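Local coordinates for protein cadherin-23 (Mus musculus, PDB 5UZ8) that probably serves calcium-dependent cell adhesion and mechanotransduction in hearing, through extracellular cadherin repeats whose junctions bind calcium, at residues F7-E21 / A98-D111. Sequence-based numbering, arbitrary orientation.
Sequences FKPFGITYYTERVLE and AEIPVYLEIVDIND. With CA (calcium ion), chain J; CA (calcium ion), chain K; CA (calcium ion), chain I.
Tyr15 to Leu20 pair in parallel register with Val102 to Val107, the two strand axes inclined by 30°, and backbone hydrogen bonds run from Tyr15 N to Pro101 O through to Glu21 N and Val107 O. Before the strands join, Ile100 packs between Phe7, Ile12 and Tyr15: its CG2 sits over the centre of one face of the Phe7 ring, 3.4 Å from the centroid, a CH-pi contact, while Ala98 O lies at the ring's edge. The same methyl meets the edge of Tyr15, whose hydroxyl hydrogen-bonds to Lys8 O, and the extended chain of Ile100 (CG1 anti to the backbone N, chi1 -170°) takes CD1 to Ile12 CG2. An alanine in place of Phe7 would probably leave Ile100 CG2 without its aromatic seat and open a gap beside Ala98. On the face bearing Thr16 and Arg18, the edge of Tyr103 meets the face of Tyr14 in an offset edge-to-face pair, planes at 75°. Thr16 OG1 donates to Tyr103 O at 2.6 Å, a carbonyl that Glu17 N also reaches weakly, and a water links the hydroxyl to Glu105 OE1. Arg18 lays its guanidinium flat over Val107 CG2; its NH1 forms a long salt bridge to Glu105 OE2, at 3.9 Å. Where the strands end, Glu21 OE1 accepts Ile109 N through its anti lone pair at 2.9 Å and binds one calcium ion with Asp108 OD1, Ile109 O and Asp144; OE2 binds a second with Asp75. Asp111 and Glu77 bridge both ions, Tyr76 and Ser145 are further polar partners of Glu21 and Asp108, and Asn110 binds a third ion. Parallel A'-G pairing belongs to the cadherin repeat's Greek-key beta-sandwich; beyond it lies the classical calcium-bound linker between repeats.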
ATOM      1  N   PHE A   7      45.946  28.826  19.250  1.00 23.05           N
ATOM      2  CA  PHE A   7      45.223  27.567  19.200  1.00 21.87           C
ATOM      3  C   PHE A   7      46.167  26.448  18.814  1.00 21.78           C
ATOM      4  O   PHE A   7      47.191  26.675  18.144  1.00 22.13           O
ATOM      5  CB  PHE A   7      44.004  27.656  18.262  1.00 21.24           C
ATOM      6  CG  PHE A   7      42.865  28.465  18.858  1.00 21.23           C
ATOM      7  CD1 PHE A   7      42.021  27.897  19.812  1.00 20.99           C
ATOM      8  CD2 PHE A   7      42.677  29.792  18.503  1.00 22.06           C
ATOM      9  CE1 PHE A   7      40.993  28.645  20.372  1.00 21.19           C
ATOM     10  CE2 PHE A   7      41.654  30.542  19.057  1.00 22.54           C
ATOM     11  CZ  PHE A   7      40.830  29.978  20.009  1.00 21.86           C
ATOM     12  N   LYS A   8      45.836  25.267  19.325  1.00 21.02           N
ATOM     13  CA  LYS A   8      46.583  24.059  19.126  1.00 21.86           C
ATOM     14  C   LYS A   8      45.789  23.079  18.255  1.00 20.28           C
ATOM     15  O   LYS A   8      44.574  23.004  18.367  1.00 18.71           O
ATOM     16  CB  LYS A   8      46.905  23.441  20.481  1.00 23.52           C
ATOM     17  CG  LYS A   8      47.753  24.382  21.342  1.00 25.77           C
ATOM     18  CD  LYS A   8      49.209  24.080  21.188  1.00 28.41           C
ATOM     19  CE  LYS A   8      49.542  22.995  22.201  1.00 30.40           C
ATOM     20  NZ  LYS A   8      50.563  22.096  21.666  1.00 32.30           N
ATOM     21  N   PRO A   9      46.449  22.333  17.385  1.00 20.22           N
ATOM     22  CA  PRO A   9      47.883  22.407  17.129  1.00 21.48           C
ATOM     23  C   PRO A   9      48.308  23.730  16.475  1.00 21.37           C
ATOM     24  O   PRO A   9      47.496  24.412  15.853  1.00 20.10           O
ATOM     25  CB  PRO A   9      48.117  21.236  16.161  1.00 21.96           C
ATOM     26  CG  PRO A   9      46.831  21.126  15.422  1.00 20.89           C
ATOM     27  CD  PRO A   9      45.722  21.576  16.355  1.00 19.75           C
ATOM     28  N   PHE A  10      49.565  24.095  16.658  1.00 22.42           N
ATOM     29  CA  PHE A  10      50.006  25.406  16.245  1.00 23.13           C
ATOM     30  C   PHE A  10      49.786  25.579  14.725  1.00 22.63           C
ATOM     31  O   PHE A  10      50.133  24.713  13.938  1.00 22.45           O
ATOM     32  CB  PHE A  10      51.478  25.598  16.575  1.00 25.17           C
ATOM     33  CG  PHE A  10      51.769  25.780  18.039  1.00 26.22           C
ATOM     34  CD1 PHE A  10      51.139  26.795  18.780  1.00 26.38           C
ATOM     35  CD2 PHE A  10      52.704  24.974  18.675  1.00 27.78           C
ATOM     36  CE1 PHE A  10      51.461  26.993  20.129  1.00 27.37           C
ATOM     37  CE2 PHE A  10      53.030  25.167  20.024  1.00 28.73           C
ATOM     38  CZ  PHE A  10      52.422  26.192  20.742  1.00 28.38           C
ATOM     39  N   GLY A  11      49.213  26.710  14.337  1.00 22.17           N
ATOM     40  CA  GLY A  11      48.885  26.982  12.922  1.00 22.16           C
ATOM     41  C   GLY A  11      47.580  26.423  12.397  1.00 20.62           C
ATOM     42  O   GLY A  11      47.320  26.489  11.199  1.00 20.50           O
ATOM     43  N   ILE A  12      46.719  25.900  13.272  1.00 19.57           N
ATOM     44  CA  ILE A  12      45.473  25.311  12.845  1.00 18.82           C
ATOM     45  C   ILE A  12      44.552  26.416  12.290  1.00 18.78           C
ATOM     46  O   ILE A  12      44.398  27.470  12.921  1.00 18.25           O
ATOM     47  CB  ILE A  12      44.784  24.526  14.001  1.00 18.06           C
ATOM     48  CG1 ILE A  12      43.539  23.787  13.537  1.00 17.45           C
ATOM     49  CG2 ILE A  12      44.437  25.416  15.177  1.00 17.75           C
ATOM     50  CD1 ILE A  12      43.833  22.694  12.533  1.00 18.14           C
ATOM     51  N   THR A  13      43.989  26.186  11.096  1.00 18.84           N
ATOM     52  CA  THR A  13      43.214  27.224  10.411  0.50 19.31           C
ATOM     53  C   THR A  13      41.783  27.290  10.918  1.00 18.34           C
ATOM     54  O   THR A  13      41.244  28.375  11.063  1.00 18.42           O
ATOM     55  CB  THR A  13      43.175  26.999   8.894  0.50 20.12           C
ATOM     56  OG1 THR A  13      42.731  25.665   8.627  0.50 19.84           O
ATOM     57  CG2 THR A  13      44.538  27.226   8.305  0.50 21.52           C
ATOM     58  N   TYR A  14      41.191  26.119  11.151  1.00 17.95           N
ATOM     59  CA  TYR A  14      39.852  25.963  11.718  1.00 17.79           C
ATOM     60  C   TYR A  14      39.749  24.567  12.318  1.00 17.43           C
ATOM     61  O   TYR A  14      40.547  23.686  11.975  1.00 17.48           O
ATOM     62  CB  TYR A  14      38.753  26.148  10.642  1.00 18.73           C
ATOM     63  CG  TYR A  14      38.860  25.167   9.493  1.00 19.85           C
ATOM     64  CD1 TYR A  14      38.353  23.868   9.609  1.00 20.04           C
ATOM     65  CD2 TYR A  14      39.431  25.535   8.268  1.00 22.02           C
ATOM     66  CE1 TYR A  14      38.469  22.957   8.556  1.00 21.38           C
ATOM     67  CE2 TYR A  14      39.519  24.628   7.217  1.00 22.86           C
ATOM     68  CZ  TYR A  14      39.036  23.344   7.388  1.00 22.56           C
ATOM     69  OH  TYR A  14      39.117  22.401   6.379  1.00 26.04           O
ATOM     70  N   TYR A  15      38.766  24.368  13.194  1.00 17.03           N
ATOM     71  CA  TYR A  15      38.447  23.045  13.729  1.00 17.23           C
ATOM     72  C   TYR A  15      37.205  22.447  13.085  1.00 17.21           C
ATOM     73  O   TYR A  15      36.281  23.163  12.706  1.00 16.59           O
ATOM     74  CB  TYR A  15      38.191  23.108  15.222  1.00 17.36           C
ATOM     75  CG  TYR A  15      39.363  23.513  16.086  1.00 18.36           C
ATOM     76  CD1 TYR A  15      40.369  22.611  16.400  1.00 19.14           C
ATOM     77  CD2 TYR A  15      39.419  24.788  16.654  1.00 18.69           C
ATOM     78  CE1 TYR A  15      41.420  22.976  17.239  1.00 20.19           C
ATOM     79  CE2 TYR A  15      40.469  25.158  17.477  1.00 19.56           C
ATOM     80  CZ  TYR A  15      41.466  24.264  17.766  1.00 20.00           C
ATOM     81  OH  TYR A  15      42.506  24.635  18.610  1.00 21.00           O
ATOM     82  N   THR A  16      37.177  21.124  12.968  1.00 17.92           N
ATOM     83  CA  THR A  16      35.970  20.459  12.531  1.00 18.62           C
ATOM     84  C   THR A  16      35.808  19.109  13.236  1.00 19.32           C
ATOM     85  O   THR A  16      36.789  18.476  13.647  1.00 18.19           O
ATOM     86  CB  THR A  16      35.928  20.323  11.004  1.00 20.20           C
ATOM     87  OG1 THR A  16      34.622  19.877  10.590  1.00 21.26           O
ATOM     88  CG2 THR A  16      37.006  19.316  10.504  1.00 20.77           C
ATOM     89  N   GLU A  17      34.551  18.688  13.381  1.00 19.82           N
ATOM     90  CA  GLU A  17      34.233  17.402  13.966  1.00 20.61           C
ATOM     91  C   GLU A  17      32.854  17.006  13.418  1.00 20.13           C
ATOM     92  O   GLU A  17      32.007  17.872  13.152  1.00 18.13           O
ATOM     93  CB  GLU A  17      34.213  17.580  15.490  1.00 23.21           C
ATOM     94  CG  GLU A  17      34.647  16.445  16.359  1.00 27.23           C
ATOM     95  CD  GLU A  17      36.076  15.971  16.155  1.00 31.97           C
ATOM     96  OE1 GLU A  17      37.061  16.636  16.566  1.00 37.79           O
ATOM     97  OE2 GLU A  17      36.202  14.871  15.627  1.00 36.56           O
ATOM     98  N   ARG A  18      32.650  15.709  13.241  1.00 19.79           N
ATOM     99  CA  ARG A  18      31.331  15.157  12.964  1.00 20.65           C
ATOM    100  C   ARG A  18      30.526  14.971  14.244  1.00 19.38           C
ATOM    101  O   ARG A  18      31.079  14.596  15.291  1.00 18.51           O
ATOM    102  CB  ARG A  18      31.469  13.828  12.239  1.00 23.13           C
ATOM    103  CG  ARG A  18      32.010  13.979  10.839  1.00 25.94           C
ATOM    104  CD  ARG A  18      32.696  12.710  10.358  1.00 30.25           C
ATOM    105  NE  ARG A  18      31.757  11.609  10.158  1.00 33.67           N
ATOM    106  CZ  ARG A  18      30.922  11.479   9.119  1.00 36.51           C
ATOM    107  NH1 ARG A  18      30.851  12.411   8.162  1.00 39.71           N
ATOM    108  NH2 ARG A  18      30.125  10.406   9.040  1.00 38.14           N
ATOM    109  N   VAL A  19      29.217  15.209  14.158  1.00 17.23           N
ATOM    110  CA  VAL A  19      28.322  15.044  15.287  1.00 16.68           C
ATOM    111  C   VAL A  19      27.088  14.311  14.781  1.00 16.52           C
ATOM    112  O   VAL A  19      26.455  14.753  13.822  1.00 15.69           O
ATOM    113  CB  VAL A  19      27.891  16.403  15.848  1.00 16.00           C
ATOM    114  CG1 VAL A  19      26.832  16.260  16.926  1.00 15.88           C
ATOM    115  CG2 VAL A  19      29.112  17.157  16.381  1.00 16.62           C
ATOM    116  N   LEU A  20      26.722  13.233  15.446  1.00 17.57           N
ATOM    117  CA  LEU A  20      25.467  12.537  15.086  1.00 18.11           C
ATOM    118  C   LEU A  20      24.289  13.372  15.499  1.00 16.69           C
ATOM    119  O   LEU A  20      24.208  13.829  16.653  1.00 16.89           O
ATOM    120  CB  LEU A  20      25.355  11.187  15.775  1.00 20.42           C
ATOM    121  CG  LEU A  20      26.435  10.160  15.479  1.00 22.79           C
ATOM    122  CD1 LEU A  20      26.284   8.971  16.419  1.00 24.53           C
ATOM    123  CD2 LEU A  20      26.348   9.699  14.032  1.00 24.49           C
ATOM    124  N   GLU A  21      23.344  13.573  14.590  1.00 15.54           N
ATOM    125  CA  GLU A  21      22.088  14.184  15.006  1.00 14.86           C
ATOM    126  C   GLU A  21      21.492  13.412  16.182  1.00 15.23           C
ATOM    127  O   GLU A  21      21.691  12.209  16.311  1.00 15.38           O
ATOM    128  CB  GLU A  21      21.094  14.290  13.858  1.00 14.36           C
ATOM    129  CG  GLU A  21      20.574  12.963  13.362  1.00 14.66           C
ATOM    130  CD  GLU A  21      19.368  13.098  12.454  1.00 14.44           C
ATOM    131  OE1 GLU A  21      19.248  12.282  11.498  1.00 14.67           O
ATOM    132  OE2 GLU A  21      18.541  13.995  12.712  1.00 14.10           O
ATOM    133  N   ALA A  98      42.716  35.440  20.681  1.00 28.81           N
ATOM    134  CA  ALA A  98      42.651  34.916  19.341  1.00 27.31           C
ATOM    135  C   ALA A  98      41.277  34.293  19.157  1.00 25.22           C
ATOM    136  O   ALA A  98      40.627  33.934  20.130  1.00 23.89           O
ATOM    137  CB  ALA A  98      43.712  33.857  19.140  1.00 26.87           C
ATOM    138  N   GLU A  99      40.872  34.186  17.894  1.00 24.35           N
ATOM    139  CA  GLU A  99      39.601  33.619  17.517  1.00 23.19           C
ATOM    140  C   GLU A  99      39.785  32.654  16.373  1.00 21.94           C
ATOM    141  O   GLU A  99      40.666  32.822  15.550  1.00 22.26           O
ATOM    142  CB  GLU A  99      38.651  34.725  17.100  1.00 24.52           C
ATOM    143  CG  GLU A  99      38.141  35.512  18.292  1.00 26.13           C
ATOM    144  CD  GLU A  99      37.137  36.579  17.930  1.00 27.74           C
ATOM    145  OE1 GLU A  99      36.616  36.577  16.789  1.00 28.13           O
ATOM    146  OE2 GLU A  99      36.858  37.408  18.813  1.00 29.84           O
ATOM    147  N   ILE A 100      38.949  31.633  16.332  1.00 20.17           N
ATOM    148  CA  ILE A 100      39.047  30.644  15.286  1.00 19.60           C
ATOM    149  C   ILE A 100      37.666  30.068  14.976  1.00 18.65           C
ATOM    150  O   ILE A 100      36.842  29.938  15.883  1.00 17.90           O
ATOM    151  CB  ILE A 100      40.032  29.540  15.698  1.00 18.97           C
ATOM    152  CG1 ILE A 100      40.343  28.617  14.520  1.00 18.95           C
ATOM    153  CG2 ILE A 100      39.548  28.761  16.910  1.00 18.14           C
ATOM    154  CD1 ILE A 100      41.518  27.705  14.770  1.00 19.39           C
ATOM    155  N   PRO A 101      37.419  29.696  13.713  1.00 19.14           N
ATOM    156  CA  PRO A 101      36.144  29.063  13.406  1.00 18.17           C
ATOM    157  C   PRO A 101      36.101  27.595  13.741  1.00 17.03           C
ATOM    158  O   PRO A 101      37.132  26.874  13.656  1.00 16.76           O
ATOM    159  CB  PRO A 101      35.977  29.263  11.888  1.00 19.15           C
ATOM    160  CG  PRO A 101      37.150  30.022  11.420  1.00 20.53           C
ATOM    161  CD  PRO A 101      38.171  30.048  12.493  1.00 20.66           C
ATOM    162  N   VAL A 102      34.895  27.154  14.077  1.00 15.93           N
ATOM    163  CA  VAL A 102      34.586  25.742  14.247  1.00 15.56           C
ATOM    164  C   VAL A 102      33.436  25.375  13.324  1.00 15.56           C
ATOM    165  O   VAL A 102      32.454  26.124  13.206  1.00 15.19           O
ATOM    166  CB  VAL A 102      34.253  25.375  15.717  1.00 15.27           C
ATOM    167  CG1 VAL A 102      33.942  23.883  15.842  1.00 14.98           C
ATOM    168  CG2 VAL A 102      35.424  25.717  16.639  1.00 16.11           C
ATOM    169  N   TYR A 103      33.574  24.220  12.678  1.00 15.73           N
ATOM    170  CA  TYR A 103      32.545  23.711  11.761  1.00 16.16           C
ATOM    171  C   TYR A 103      32.174  22.282  12.209  1.00 15.81           C
ATOM    172  O   TYR A 103      32.951  21.344  11.992  1.00 15.44           O
ATOM    173  CB  TYR A 103      33.039  23.705  10.315  1.00 17.19           C
ATOM    174  CG  TYR A 103      33.563  25.036   9.788  1.00 18.25           C
ATOM    175  CD1 TYR A 103      32.701  26.068   9.440  1.00 19.59           C
ATOM    176  CD2 TYR A 103      34.923  25.251   9.612  1.00 19.11           C
ATOM    177  CE1 TYR A 103      33.171  27.283   8.948  1.00 20.75           C
ATOM    178  CE2 TYR A 103      35.407  26.464   9.149  1.00 20.07           C
ATOM    179  CZ  TYR A 103      34.538  27.470   8.815  1.00 20.99           C
ATOM    180  OH  TYR A 103      35.041  28.643   8.306  1.00 22.96           O
ATOM    181  N   LEU A 104      30.998  22.127  12.819  1.00 15.32           N
ATOM    182  CA  LEU A 104      30.534  20.809  13.207  1.00 15.34           C
ATOM    183  C   LEU A 104      29.618  20.248  12.132  1.00 15.59           C
ATOM    184  O   LEU A 104      28.582  20.844  11.798  1.00 15.28           O
ATOM    185  CB  LEU A 104      29.828  20.824  14.572  1.00 15.54           C
ATOM    186  CG  LEU A 104      30.624  21.367  15.739  1.00 16.06           C
ATOM    187  CD1 LEU A 104      29.733  21.368  16.988  1.00 16.40           C
ATOM    188  CD2 LEU A 104      31.904  20.590  15.958  1.00 16.48           C
ATOM    189  N   GLU A 105      30.017  19.106  11.593  1.00 15.54           N
ATOM    190  CA  GLU A 105      29.350  18.463  10.464  1.00 16.52           C
ATOM    191  C   GLU A 105      28.302  17.510  11.024  1.00 15.19           C
ATOM    192  O   GLU A 105      28.637  16.508  11.644  1.00 14.42           O
ATOM    193  CB  GLU A 105      30.383  17.692   9.647  1.00 18.32           C
ATOM    194  CG  GLU A 105      29.873  16.955   8.409  1.00 20.17           C
ATOM    195  CD  GLU A 105      31.016  16.374   7.584  1.00 22.68           C
ATOM    196  OE1 GLU A 105      32.171  16.352   8.048  1.00 24.23           O
ATOM    197  OE2 GLU A 105      30.774  15.959   6.456  1.00 25.69           O
ATOM    198  N   ILE A 106      27.035  17.846  10.845  1.00 14.97           N
ATOM    199  CA  ILE A 106      25.973  17.004  11.392  1.00 14.54           C
ATOM    200  C   ILE A 106      25.807  15.758  10.508  1.00 14.76           C
ATOM    201  O   ILE A 106      25.809  15.849   9.279  1.00 15.50           O
ATOM    202  CB  ILE A 106      24.657  17.791  11.574  1.00 14.83           C
ATOM    203  CG1 ILE A 106      24.879  19.076  12.378  1.00 15.15           C
ATOM    204  CG2 ILE A 106      23.616  16.947  12.280  1.00 14.79           C
ATOM    205  CD1 ILE A 106      25.669  18.855  13.653  1.00 15.01           C
ATOM    206  N   VAL A 107      25.651  14.599  11.146  1.00 14.55           N
ATOM    207  CA  VAL A 107      25.572  13.313  10.448  1.00 14.96           C
ATOM    208  C   VAL A 107      24.150  12.794  10.579  1.00 14.48           C
ATOM    209  O   VAL A 107      23.599  12.731  11.685  1.00 13.73           O
ATOM    210  CB  VAL A 107      26.526  12.310  11.079  1.00 15.32           C
ATOM    211  CG1 VAL A 107      26.411  10.941  10.419  1.00 16.73           C
ATOM    212  CG2 VAL A 107      27.951  12.835  10.977  1.00 16.01           C
ATOM    213  N   ASP A 108      23.559  12.450   9.441  1.00 14.44           N
ATOM    214  CA  ASP A 108      22.207  11.899   9.389  1.00 14.51           C
ATOM    215  C   ASP A 108      22.192  10.523  10.049  1.00 14.49           C
ATOM    216  O   ASP A 108      23.066   9.676   9.781  1.00 14.83           O
ATOM    217  CB  ASP A 108      21.813  11.774   7.908  1.00 15.32           C
ATOM    218  CG  ASP A 108      20.401  11.258   7.670  1.00 15.95           C
ATOM    219  OD1 ASP A 108      19.461  11.592   8.443  1.00 15.43           O
ATOM    220  OD2 ASP A 108      20.225  10.569   6.625  1.00 16.63           O
ATOM    221  N   ILE A 109      21.176  10.278  10.857  1.00 14.41           N
ATOM    222  CA  ILE A 109      20.831   8.918  11.312  1.00 14.87           C
ATOM    223  C   ILE A 109      19.459   8.538  10.754  1.00 15.11           C
ATOM    224  O   ILE A 109      18.683   9.398  10.333  1.00 14.95           O
ATOM    225  CB  ILE A 109      20.863   8.762  12.866  1.00 14.82           C
ATOM    226  CG1 ILE A 109      19.639   9.394  13.519  1.00 14.58           C
ATOM    227  CG2 ILE A 109      22.166   9.306  13.447  1.00 14.40           C
ATOM    228  CD1 ILE A 109      19.607   9.337  15.043  1.00 14.73           C
ATOM    229  N   ASN A 110      19.160   7.251  10.744  1.00 15.48           N
ATOM    230  CA  ASN A 110      17.932   6.768  10.177  1.00 16.39           C
ATOM    231  C   ASN A 110      16.808   6.846  11.202  1.00 16.53           C
ATOM    232  O   ASN A 110      16.351   5.820  11.733  1.00 17.17           O
ATOM    233  CB  ASN A 110      18.095   5.349   9.625  1.00 17.41           C
ATOM    234  CG  ASN A 110      16.896   4.912   8.807  1.00 18.25           C
ATOM    235  OD1 ASN A 110      16.180   5.750   8.282  1.00 17.80           O
ATOM    236  ND2 ASN A 110      16.677   3.616   8.692  1.00 19.02           N
ATOM    237  N   ASP A 111      16.345   8.074  11.440  1.00 14.16           N
ATOM    238  CA  ASP A 111      15.315   8.338  12.451  1.00 15.44           C
ATOM    239  C   ASP A 111      13.925   8.674  11.883  1.00 15.17           C
ATOM    240  O   ASP A 111      13.019   9.023  12.653  1.00 16.42           O
ATOM    241  CB  ASP A 111      15.791   9.384  13.486  1.00 16.29           C
ATOM    242  CG  ASP A 111      16.155  10.747  12.884  1.00 15.96           C
ATOM    243  OD1 ASP A 111      16.394  10.888  11.660  1.00 15.80           O
ATOM    244  OD2 ASP A 111      16.305  11.707  13.683  1.00 16.64           O
TER
HETATM  245 CA    CA J2609      17.719  11.630   9.846  1.00 14.33          CA
HETATM  246 CA    CA K2610      16.141  13.807  12.631  1.00 18.18          CA
HETATM  247 CA    CA I2608      14.438   6.591   6.904  1.00 13.06          CA
HETATM  248  O   HOH W   1      33.957  17.301  10.128  1.00 22.64           O
HETATM  249  O   HOH W   2      13.813  13.588  12.318  1.00 17.11           O
HETATM  250  O   HOH W   3      15.545  14.569  14.886  1.00 17.44           O